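Local coordinates for tail fiber protein (Pseudomonas aeruginosa, PDB 6CL6) that forms the receptor-binding fiber of an R-type pyocin, a contractile injection system, and probably recognises the surface of target bacterial cells, at residues 48-53 against 58-63; 149-152 against 156-159; 171-174 against 180-183; 355-358 against 362-365. All coordinates share one frame; numbering follows the deposited sequence.

Contact 1 (48-53 against 58-63)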
loop_
_atom_site.group_PDB
_atom_site.type_symbol
_atom_site.label_atom_id
_atom_site.label_comp_id
_atom_site.label_asym_id
_atom_site.label_seq_id
_atom_site.Cartn_x
_atom_site.Cartn_y
_atom_site.Cartn_z
ATOM N N SER A 48 -51.419 -55.792 -2.544
ATOM C CA SER A 48 -52.677 -55.053 -2.444
ATOM C C SER A 48 -52.500 -53.545 -2.571
ATOM O O SER A 48 -51.505 -52.978 -2.125
ATOM C CB SER A 48 -53.363 -55.391 -1.111
ATOM O OG SER A 48 -53.733 -56.773 -1.073
ATOM N N ASP A 49 -53.494 -52.903 -3.164
ATOM C CA ASP A 49 -53.496 -51.433 -3.340
ATOM C C ASP A 49 -53.827 -50.763 -2.000
ATOM O O ASP A 49 -54.941 -50.911 -1.491
ATOM C CB ASP A 49 -54.500 -51.028 -4.411
ATOM C CG ASP A 49 -54.486 -49.535 -4.719
ATOM O OD1 ASP A 49 -53.769 -48.767 -4.032
ATOM O OD2 ASP A 49 -55.208 -49.102 -5.642
ATOM N N PRO A 50 -52.928 -49.981 -1.428
ATOM C CA PRO A 50 -53.292 -49.288 -0.177
ATOM C C PRO A 50 -54.378 -48.247 -0.361
ATOM O O PRO A 50 -55.032 -47.879 0.621
ATOM C CB PRO A 50 -51.953 -48.666 0.280
ATOM C CG PRO A 50 -51.145 -48.513 -0.968
ATOM C CD PRO A 50 -51.547 -49.662 -1.871
ATOM N N ASN A 51 -54.629 -47.789 -1.592
ATOM C CA ASN A 51 -55.708 -46.830 -1.812
ATOM C C ASN A 51 -57.072 -47.426 -1.470
ATOM O O ASN A 51 -57.999 -46.694 -1.081
ATOM C CB ASN A 51 -55.727 -46.356 -3.271
ATOM C CG ASN A 51 -54.677 -45.318 -3.581
ATOM O OD1 ASN A 51 -53.622 -45.221 -2.925
ATOM N ND2 ASN A 51 -54.965 -44.501 -4.595
ATOM N N THR A 52 -57.214 -48.740 -1.602
ATOM C CA THR A 52 -58.479 -49.403 -1.342
ATOM C C THR A 52 -58.440 -50.202 -0.048
ATOM O O THR A 52 -59.249 -51.135 0.152
ATOM C CB THR A 52 -58.892 -50.284 -2.543
ATOM O OG1 THR A 52 -57.890 -51.263 -2.827
ATOM C CG2 THR A 52 -59.091 -49.425 -3.743
ATOM N N ALA A 53 -57.559 -49.812 0.871
ATOM C CA ALA A 53 -57.427 -50.516 2.140
ATOM C C ALA A 53 -58.724 -50.495 2.952
ATOM O O ALA A 53 -59.410 -49.478 3.052
ATOM C CB ALA A 53 -56.304 -49.874 2.960
ATOM N N MET A 58 -51.622 -53.750 6.537
ATOM C CA MET A 58 -51.245 -54.556 5.392
ATOM C C MET A 58 -49.753 -54.351 5.141
ATOM O O MET A 58 -49.107 -53.457 5.719
ATOM C CB MET A 58 -52.032 -54.197 4.138
ATOM C CG MET A 58 -51.830 -52.752 3.713
ATOM S SD MET A 58 -52.786 -52.299 2.254
ATOM C CE MET A 58 -54.435 -52.823 2.706
ATOM N N LEU A 59 -49.195 -55.222 4.306
ATOM C CA LEU A 59 -47.815 -55.141 3.833
ATOM C C LEU A 59 -47.861 -55.216 2.310
ATOM O O LEU A 59 -48.464 -56.138 1.763
ATOM C CB LEU A 59 -46.951 -56.268 4.368
ATOM C CG LEU A 59 -45.524 -56.486 3.812
ATOM C CD1 LEU A 59 -44.605 -55.336 4.175
ATOM C CD2 LEU A 59 -44.967 -57.799 4.312
ATOM N N THR A 60 -47.253 -54.246 1.627
ATOM C CA THR A 60 -47.412 -54.220 0.190
ATOM C C THR A 60 -46.277 -53.428 -0.433
ATOM O O THR A 60 -45.739 -52.508 0.173
ATOM C CB THR A 60 -48.767 -53.614 -0.211
ATOM O OG1 THR A 60 -48.881 -53.543 -1.618
ATOM C CG2 THR A 60 -48.956 -52.257 0.403
ATOM N N ASN A 61 -45.921 -53.830 -1.652
ATOM C CA ASN A 61 -44.997 -53.061 -2.493
ATOM C C ASN A 61 -45.743 -52.413 -3.645
ATOM O O ASN A 61 -45.140 -52.021 -4.641
ATOM C CB ASN A 61 -43.861 -53.941 -2.999
ATOM C CG ASN A 61 -44.345 -55.039 -3.926
ATOM O OD1 ASN A 61 -45.530 -55.311 -4.009
ATOM N ND2 ASN A 61 -43.403 -55.689 -4.621
ATOM N N HIS A 62 -47.056 -52.355 -3.547
ATOM C CA HIS A 62 -47.873 -51.673 -4.546
ATOM C C HIS A 62 -47.410 -50.236 -4.766
ATOM O O HIS A 62 -46.943 -49.548 -3.849
ATOM C CB HIS A 62 -49.332 -51.695 -4.093
ATOM C CG HIS A 62 -50.291 -51.253 -5.138
ATOM N ND1 HIS A 62 -50.511 -49.920 -5.431
ATOM C CD2 HIS A 62 -51.099 -51.963 -5.953
ATOM C CE1 HIS A 62 -51.408 -49.835 -6.389
ATOM N NE2 HIS A 62 -51.775 -51.060 -6.720
ATOM N N ALA A 63 -47.593 -49.766 -5.993
ATOM C CA ALA A 63 -47.083 -48.470 -6.418
ATOM C C ALA A 63 -47.689 -47.293 -5.676
ATOM O O ALA A 63 -47.060 -46.223 -5.632
ATOM C CB ALA A 63 -47.359 -48.280 -7.915
#
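A loop is folded back here onto the strand it leads into: residues 48-53, with their short 3-10 turn at P50 and N51, lie against strand 57-60, outermost within this chain in its five-stranded antiparallel sheet, and against the turn that follows. The stacking of D49 on H62 is the flat part of the contact. With CG anti to the backbone N (chi1 -176°), D49 sets its CA over the ring centre, 3.6 Å from the centroid of the H62 ring in a CH-pi contact, and its carboxylate continues over the CE1 side, the two planes 6° apart. D49 OD1 comes within 3.5 Å of H62 CE1, while the same oxygen accepts from N51 N at 2.8 Å in an Asx turn and from N64 ND2. Beside the stack, T60 OG1 donates to S48 O over 2.7 Å, tilted 18° from the carbonyl plane, and accepts from H62 N at 2.9 Å, which makes an ST turn. One hydroxyl thus ties the loop to the strand and shapes the turn that carries the ring. At the other end of the contact, M58 bends at chi3 so that its CE meets A53 CB at 3.5 Å and its SD lies 3.9 Å from P50 CA; the P50 ring also touches I74 of strand 72-79. H62 ND1 accepts from the backbone N of N64, which helps to fix the rotation of the ring. The nearby carboxylate would probably stabilise positive charge on the imidazole through space, but the engagement of ND1 as an acceptor works against a proton at that nitrogen.

Contact 2 (149-152 against 156-159)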
loop_
_atom_site.group_PDB
_atom_site.type_symbol
_atom_site.label_atom_id
_atom_site.label_comp_id
_atom_site.label_asym_id
_atom_site.label_seq_id
_atom_site.Cartn_x
_atom_site.Cartn_y
_atom_site.Cartn_z
ATOM N N TRP A 149 -21.761 -32.828 5.956
ATOM C CA TRP A 149 -20.788 -33.862 6.236
ATOM C C TRP A 149 -19.525 -33.237 6.819
ATOM O O TRP A 149 -19.164 -32.099 6.492
ATOM C CB TRP A 149 -20.434 -34.661 4.971
ATOM C CG TRP A 149 -21.465 -35.579 4.504
ATOM C CD1 TRP A 149 -21.536 -36.914 4.737
ATOM C CD2 TRP A 149 -22.596 -35.256 3.684
ATOM N NE1 TRP A 149 -22.644 -37.433 4.123
ATOM C CE2 TRP A 149 -23.319 -36.429 3.488
ATOM C CE3 TRP A 149 -23.061 -34.089 3.098
ATOM C CZ2 TRP A 149 -24.503 -36.466 2.724
ATOM C CZ3 TRP A 149 -24.226 -34.113 2.362
ATOM C CH2 TRP A 149 -24.944 -35.297 2.191
ATOM N N SER A 150 -18.836 -34.015 7.643
ATOM C CA SER A 150 -17.648 -33.563 8.333
ATOM C C SER A 150 -16.427 -34.327 7.866
ATOM O O SER A 150 -16.423 -35.558 7.867
ATOM C CB SER A 150 -17.787 -33.752 9.855
ATOM O OG SER A 150 -16.682 -33.243 10.541
ATOM N N GLN A 151 -15.383 -33.597 7.499
ATOM C CA GLN A 151 -14.074 -34.182 7.247
ATOM C C GLN A 151 -13.216 -33.836 8.452
ATOM O O GLN A 151 -12.827 -32.671 8.643
ATOM C CB GLN A 151 -13.447 -33.666 5.950
ATOM C CG GLN A 151 -12.021 -34.162 5.708
ATOM C CD GLN A 151 -11.921 -35.693 5.726
ATOM O OE1 GLN A 151 -11.549 -36.299 6.727
ATOM N NE2 GLN A 151 -12.282 -36.318 4.607
ATOM N N SER A 152 -12.945 -34.832 9.270
ATOM C CA SER A 152 -12.204 -34.632 10.507
ATOM C C SER A 152 -10.705 -34.746 10.331
ATOM O O SER A 152 -9.970 -34.541 11.296
ATOM C CB SER A 152 -12.719 -35.614 11.550
ATOM O OG SER A 152 -14.107 -35.386 11.776
ATOM N N GLN A 156 -7.171 -36.767 4.991
ATOM C CA GLN A 156 -8.215 -37.333 4.146
ATOM C C GLN A 156 -8.762 -36.309 3.144
ATOM O O GLN A 156 -9.263 -36.709 2.085
ATOM C CB GLN A 156 -9.341 -37.908 5.016
ATOM C CG GLN A 156 -8.856 -39.158 5.812
ATOM C CD GLN A 156 -9.938 -39.844 6.624
ATOM O OE1 GLN A 156 -9.832 -40.994 6.895
ATOM N NE2 GLN A 156 -10.967 -39.111 7.024
ATOM N N ALA A 157 -8.675 -35.009 3.444
ATOM C CA ALA A 157 -8.858 -34.033 2.377
ATOM C C ALA A 157 -7.759 -34.179 1.330
ATOM O O ALA A 157 -8.015 -34.119 0.113
ATOM C CB ALA A 157 -8.901 -32.623 2.945
ATOM N N ALA A 158 -6.535 -34.419 1.780
ATOM C CA ALA A 158 -5.411 -34.575 0.864
ATOM C C ALA A 158 -5.583 -35.765 -0.070
ATOM O O ALA A 158 -5.183 -35.698 -1.238
ATOM C CB ALA A 158 -4.117 -34.709 1.663
ATOM N N SER A 159 -6.140 -36.871 0.423
ATOM C CA SER A 159 -6.315 -38.061 -0.394
ATOM C C SER A 159 -7.601 -38.049 -1.221
ATOM O O SER A 159 -7.807 -38.951 -2.044
ATOM C CB SER A 159 -6.322 -39.317 0.473
ATOM O OG SER A 159 -7.468 -39.336 1.312
#
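Q151 and Q156 meet as two glutamine side chains that cross at about a right angle, their amide planes 79° apart. The end of Q156 reaches Q151 with its NE2, which donates to Q151 OE1 at 2.9 Å. The bond is fairly straight, 162° at the hydrogen, and both partners use their planes well: the donor lies in the carbonyl plane of Q151, on a lone pair, and the oxygen lies in the amide plane of Q156. The two chains get there differently. Q151 leaves strand 147-151 with CG anti to the backbone N and then bends at chi2 (56°), which turns its amide across the base of the Q156 side chain. Q156 runs extended beyond CG, and its CB comes at a slant against the Q151 amide, 3.4 Å from Q151 NE2 and 3.2 Å from Q151 OE1. The contact therefore links the end of a strand to the short helix 154-159 that follows it closely, a tight strand-to-helix connection; the strand lies between 132-133 and 169-177 in the mixed sheet. A157 adds a looser touch, its CB 4.4 Å from Q151 CG, and packs on Y163 as well. In the buried amide of Q151, OE1 accepts a second bond, from F153 N in the connection between strand and helix, while NE2 is hydrogen-bonded to Y163 OH and to P135 O. With both ends of the amide engaged, its orientation is set, and Q156 finds a fixed acceptor. Nearby, S150 of the strand and S152 just after it pack on A176 and F180 of the second subunit.

Contact 3 (171-174 against 180-183)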
loop_
_atom_site.group_PDB
_atom_site.type_symbol
_atom_site.label_atom_id
_atom_site.label_comp_id
_atom_site.label_asym_id
_atom_site.label_seq_id
_atom_site.Cartn_x
_atom_site.Cartn_y
_atom_site.Cartn_z
ATOM N N LEU A 171 -18.564 -29.667 5.116
ATOM C CA LEU A 171 -19.225 -29.591 3.823
ATOM C C LEU A 171 -20.728 -29.512 3.959
ATOM O O LEU A 171 -21.337 -30.375 4.611
ATOM C CB LEU A 171 -18.891 -30.806 2.959
ATOM C CG LEU A 171 -19.595 -30.954 1.619
ATOM C CD1 LEU A 171 -19.041 -29.912 0.640
ATOM C CD2 LEU A 171 -19.403 -32.331 1.041
ATOM N N HIS A 172 -21.327 -28.513 3.291
ATOM C CA HIS A 172 -22.771 -28.453 3.104
ATOM C C HIS A 172 -23.120 -28.696 1.644
ATOM O O HIS A 172 -22.447 -28.183 0.741
ATOM C CB HIS A 172 -23.363 -27.103 3.509
ATOM C CG HIS A 172 -23.707 -26.989 4.951
ATOM N ND1 HIS A 172 -22.800 -26.578 5.898
ATOM C CD2 HIS A 172 -24.870 -27.209 5.615
ATOM C CE1 HIS A 172 -23.384 -26.548 7.085
ATOM N NE2 HIS A 172 -24.634 -26.946 6.941
ATOM N N VAL A 173 -24.169 -29.471 1.407
ATOM C CA VAL A 173 -24.695 -29.669 0.071
ATOM C C VAL A 173 -26.152 -29.240 0.062
ATOM O O VAL A 173 -26.966 -29.776 0.828
ATOM C CB VAL A 173 -24.557 -31.125 -0.382
ATOM C CG1 VAL A 173 -25.069 -31.273 -1.821
ATOM C CG2 VAL A 173 -23.152 -31.623 -0.251
ATOM N N TYR A 174 -26.491 -28.312 -0.820
ATOM C CA TYR A 174 -27.861 -27.896 -1.092
ATOM C C TYR A 174 -28.195 -28.326 -2.517
ATOM O O TYR A 174 -27.955 -27.600 -3.487
ATOM C CB TYR A 174 -28.051 -26.408 -0.881
ATOM C CG TYR A 174 -27.494 -25.920 0.439
ATOM C CD1 TYR A 174 -28.163 -26.151 1.635
ATOM C CD2 TYR A 174 -26.317 -25.208 0.483
ATOM C CE1 TYR A 174 -27.677 -25.707 2.813
ATOM C CE2 TYR A 174 -25.816 -24.753 1.667
ATOM C CZ TYR A 174 -26.510 -25.011 2.845
ATOM O OH TYR A 174 -26.049 -24.556 4.039
ATOM N N PHE A 180 -28.618 -27.742 -10.548
ATOM C CA PHE A 180 -28.092 -26.728 -9.623
ATOM C C PHE A 180 -27.836 -27.409 -8.269
ATOM O O PHE A 180 -28.738 -27.522 -7.432
ATOM C CB PHE A 180 -29.046 -25.556 -9.473
ATOM C CG PHE A 180 -29.268 -24.763 -10.719
ATOM C CD1 PHE A 180 -30.284 -25.126 -11.614
ATOM C CD2 PHE A 180 -28.503 -23.639 -10.992
ATOM C CE1 PHE A 180 -30.499 -24.390 -12.768
ATOM C CE2 PHE A 180 -28.719 -22.894 -12.113
ATOM C CZ PHE A 180 -29.725 -23.281 -13.017
ATOM N N ILE A 181 -26.611 -27.903 -8.092
ATOM C CA ILE A 181 -26.156 -28.519 -6.861
ATOM C C ILE A 181 -25.183 -27.545 -6.222
ATOM O O ILE A 181 -24.105 -27.310 -6.766
ATOM C CB ILE A 181 -25.463 -29.865 -7.072
ATOM C CG1 ILE A 181 -26.303 -30.856 -7.868
ATOM C CG2 ILE A 181 -25.047 -30.458 -5.696
ATOM C CD1 ILE A 181 -27.548 -31.312 -7.189
ATOM N N TYR A 182 -25.555 -26.956 -5.095
ATOM C CA TYR A 182 -24.694 -25.976 -4.410
ATOM C C TYR A 182 -23.930 -26.674 -3.281
ATOM O O TYR A 182 -24.482 -27.559 -2.605
ATOM C CB TYR A 182 -25.549 -24.840 -3.853
ATOM C CG TYR A 182 -26.204 -23.990 -4.911
ATOM C CD1 TYR A 182 -27.416 -24.344 -5.493
ATOM C CD2 TYR A 182 -25.607 -22.807 -5.333
ATOM C CE1 TYR A 182 -27.999 -23.575 -6.462
ATOM C CE2 TYR A 182 -26.205 -22.012 -6.291
ATOM C CZ TYR A 182 -27.374 -22.401 -6.864
ATOM O OH TYR A 182 -27.973 -21.620 -7.829
ATOM N N GLN A 183 -22.683 -26.268 -3.075
ATOM C CA GLN A 183 -21.869 -26.711 -1.954
ATOM C C GLN A 183 -21.194 -25.510 -1.286
ATOM O O GLN A 183 -20.826 -24.538 -1.943
ATOM C CB GLN A 183 -20.778 -27.718 -2.392
ATOM C CG GLN A 183 -21.310 -28.962 -3.079
ATOM C CD GLN A 183 -20.227 -29.926 -3.457
ATOM O OE1 GLN A 183 -19.111 -29.508 -3.814
ATOM N NE2 GLN A 183 -20.527 -31.237 -3.376
#
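Chi1 of -58° sets Q183 CG opposite its carbonyl carbon, and the chain then runs extended, carrying the amide alongside V173, which points the same way; Q183 NE2 ends 4.1 Å from V173 CG2. V173 CG1 meets I181 CG2 at 4.0 Å, while L171 CD1 crosses obliquely to Q183 CB. Y174 and Y182 send their side chains to the other face and meet through their CB atoms, with Y174 O at the edge of the Y182 ring. Y174 and Y182 form the hydrogen-bonded antiparallel pair of this beta hairpin: Y174 N donates to Y182 O at 2.8 Å and Y182 N to Y174 O at 3.0 Å. In the adjoining non-hydrogen-bonded pair, V173 with Q183, the backbone is close enough for Q183 CA to lie 3.1 Å from H172 O. The polar end of Q183 is buried and satisfied by R196 and by the carbonyls of L140 and M143. The hairpin strands lie inside the mixed sheet, between strands 147-151 and 193-199, with W203 of strand 202-208 against I181 and Q183. On the tyrosine face, Y174 meets H172 of the third subunit edge-to-face.

Contact 4 (355-358 against 362-365). With CA (calcium ion), chain I.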
loop_
_atom_site.group_PDB
_atom_site.type_symbol
_atom_site.label_atom_id
_atom_site.label_comp_id
_atom_site.label_asym_id
_atom_site.label_seq_id
_atom_site.Cartn_x
_atom_site.Cartn_y
_atom_site.Cartn_z
ATOM N N ILE A 355 71.682 76.463 -9.053
ATOM C CA ILE A 355 72.069 76.407 -10.452
ATOM C C ILE A 355 73.144 77.464 -10.669
ATOM O O ILE A 355 72.934 78.649 -10.370
ATOM C CB ILE A 355 70.875 76.621 -11.389
ATOM C CG1 ILE A 355 69.768 75.587 -11.136
ATOM C CG2 ILE A 355 71.335 76.578 -12.843
ATOM C CD1 ILE A 355 70.216 74.128 -11.215
ATOM N N ARG A 356 74.296 77.034 -11.181
ATOM C CA ARG A 356 75.423 77.933 -11.441
ATOM C C ARG A 356 75.502 78.255 -12.926
ATOM O O ARG A 356 75.479 77.348 -13.766
ATOM C CB ARG A 356 76.727 77.309 -10.962
ATOM C CG ARG A 356 77.895 78.281 -10.871
ATOM C CD ARG A 356 78.991 77.648 -10.037
ATOM N NE ARG A 356 80.099 78.545 -9.726
ATOM C CZ ARG A 356 80.066 79.487 -8.784
ATOM N NH1 ARG A 356 78.962 79.701 -8.092
ATOM N NH2 ARG A 356 81.138 80.230 -8.555
ATOM N N ASN A 357 75.632 79.542 -13.243
ATOM C CA ASN A 357 75.749 80.006 -14.623
ATOM C C ASN A 357 77.145 80.549 -14.867
ATOM O O ASN A 357 77.499 81.626 -14.372
ATOM C CB ASN A 357 74.703 81.066 -14.917
ATOM C CG ASN A 357 74.893 81.710 -16.255
ATOM O OD1 ASN A 357 75.309 81.072 -17.213
ATOM N ND2 ASN A 357 74.613 83.010 -16.323
ATOM N N GLY A 358 77.939 79.805 -15.631
ATOM C CA GLY A 358 79.267 80.264 -16.003
ATOM C C GLY A 358 79.321 81.259 -17.134
ATOM O O GLY A 358 80.383 81.803 -17.383
ATOM N N GLN A 362 73.443 87.598 -17.800
ATOM C CA GLN A 362 72.182 87.036 -17.330
ATOM C C GLN A 362 71.630 86.077 -18.380
ATOM O O GLN A 362 71.598 86.397 -19.575
ATOM C CB GLN A 362 71.178 88.156 -17.057
ATOM C CG GLN A 362 69.849 87.680 -16.484
ATOM C CD GLN A 362 68.938 88.807 -16.017
ATOM O OE1 GLN A 362 69.003 89.232 -14.861
ATOM N NE2 GLN A 362 68.102 89.308 -16.921
ATOM N N ALA A 363 71.181 84.899 -17.932
ATOM C CA ALA A 363 70.791 83.895 -18.891
ATOM C C ALA A 363 69.796 82.940 -18.262
ATOM O O ALA A 363 69.851 82.657 -17.070
ATOM C CB ALA A 363 71.972 83.089 -19.438
ATOM N N VAL A 364 68.910 82.435 -19.097
ATOM C CA VAL A 364 67.930 81.440 -18.670
ATOM C C VAL A 364 68.543 80.060 -18.838
ATOM O O VAL A 364 68.988 79.705 -19.932
ATOM C CB VAL A 364 66.628 81.558 -19.457
ATOM C CG1 VAL A 364 65.721 80.416 -19.066
ATOM C CG2 VAL A 364 65.944 82.912 -19.172
ATOM N N LEU A 365 68.567 79.290 -17.754
ATOM C CA LEU A 365 69.028 77.913 -17.767
ATOM C C LEU A 365 67.865 76.986 -17.434
ATOM O O LEU A 365 67.081 77.251 -16.512
ATOM C CB LEU A 365 70.164 77.705 -16.764
ATOM C CG LEU A 365 71.569 78.151 -17.235
ATOM C CD1 LEU A 365 71.629 79.651 -17.513
ATOM C CD2 LEU A 365 72.608 77.745 -16.188
HETATM CA CA CA I . 82.371 83.089 -17.222
HETATM O O HOH W 1 81.742 83.460 -19.523
HETATM O O HOH W 2 82.799 80.651 -16.932
HETATM O O HOH W 3 84.603 83.003 -18.064
HETATM O O HOH W 4 83.011 85.486 -17.341
#
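L365 bridges the gap between two strands whose short-segment axes come no closer than 8.8 Å, and its path explains the contact. From CB, with CG opposite the carbonyl carbon (chi1 -81°), the side chain heads to the strand of I355 and N357 and forks at CG. One branch, CD2, slides past I355 in the opposite direction, 3.8 Å from I355 CG2, and comes equally near R356 O. The other, CD1, lies over one face of the N357 amide, 4.0 Å from N357 OD1, the two side chains crossing at about a right angle. On the same side of that amide, A363 CB closes on N357 ND2 at 4.1 Å. The polar atoms of N357 are satisfied: bonds from Y359 N to OD1 and from ND2 to A361 O hold the turn that joins the strands, while Q331 NE2 and P307 O tie the amide to other parts of the fold. Just past N357, G358 O binds a calcium ion at 2.4 Å, with four waters, OD1 of D309 in the same chain and O of P337 of the third subunit, so the metal joins two chains at the turn. This largely buried seam lies between two sheets of the C-terminal gp53-like domain, in the H-type lectin clan. Strand 352-357 sits between 310-315 and 343-346, strand 363-371 between 297-306 and 324-331, and L365 also touches T343 and Q331.

Overall arrangement
From the N terminus the four contacts follow in series, none nested in or crossing another. Contact 1 closes the loop that leads into the first strand of the five-stranded sheet, and contact 2 closes the short turn between strand 147-151 and helix 154-159. Contact 3 closes a hairpin in the mixed sheet to which strand 147-151 also belongs: contacts 2 and 3 touch, their centres about 16 Å apart, through W149 N to L171 O at 2.8 Å. Contact 1 stands about 36 Å from contact 3, centre to centre, in a separate sheet. Contact 4 joins two further sheets about 146 Å from contact 3, between centres, beyond the centre of this elongated chain; contacts 3 and 4 both touch the third subunit.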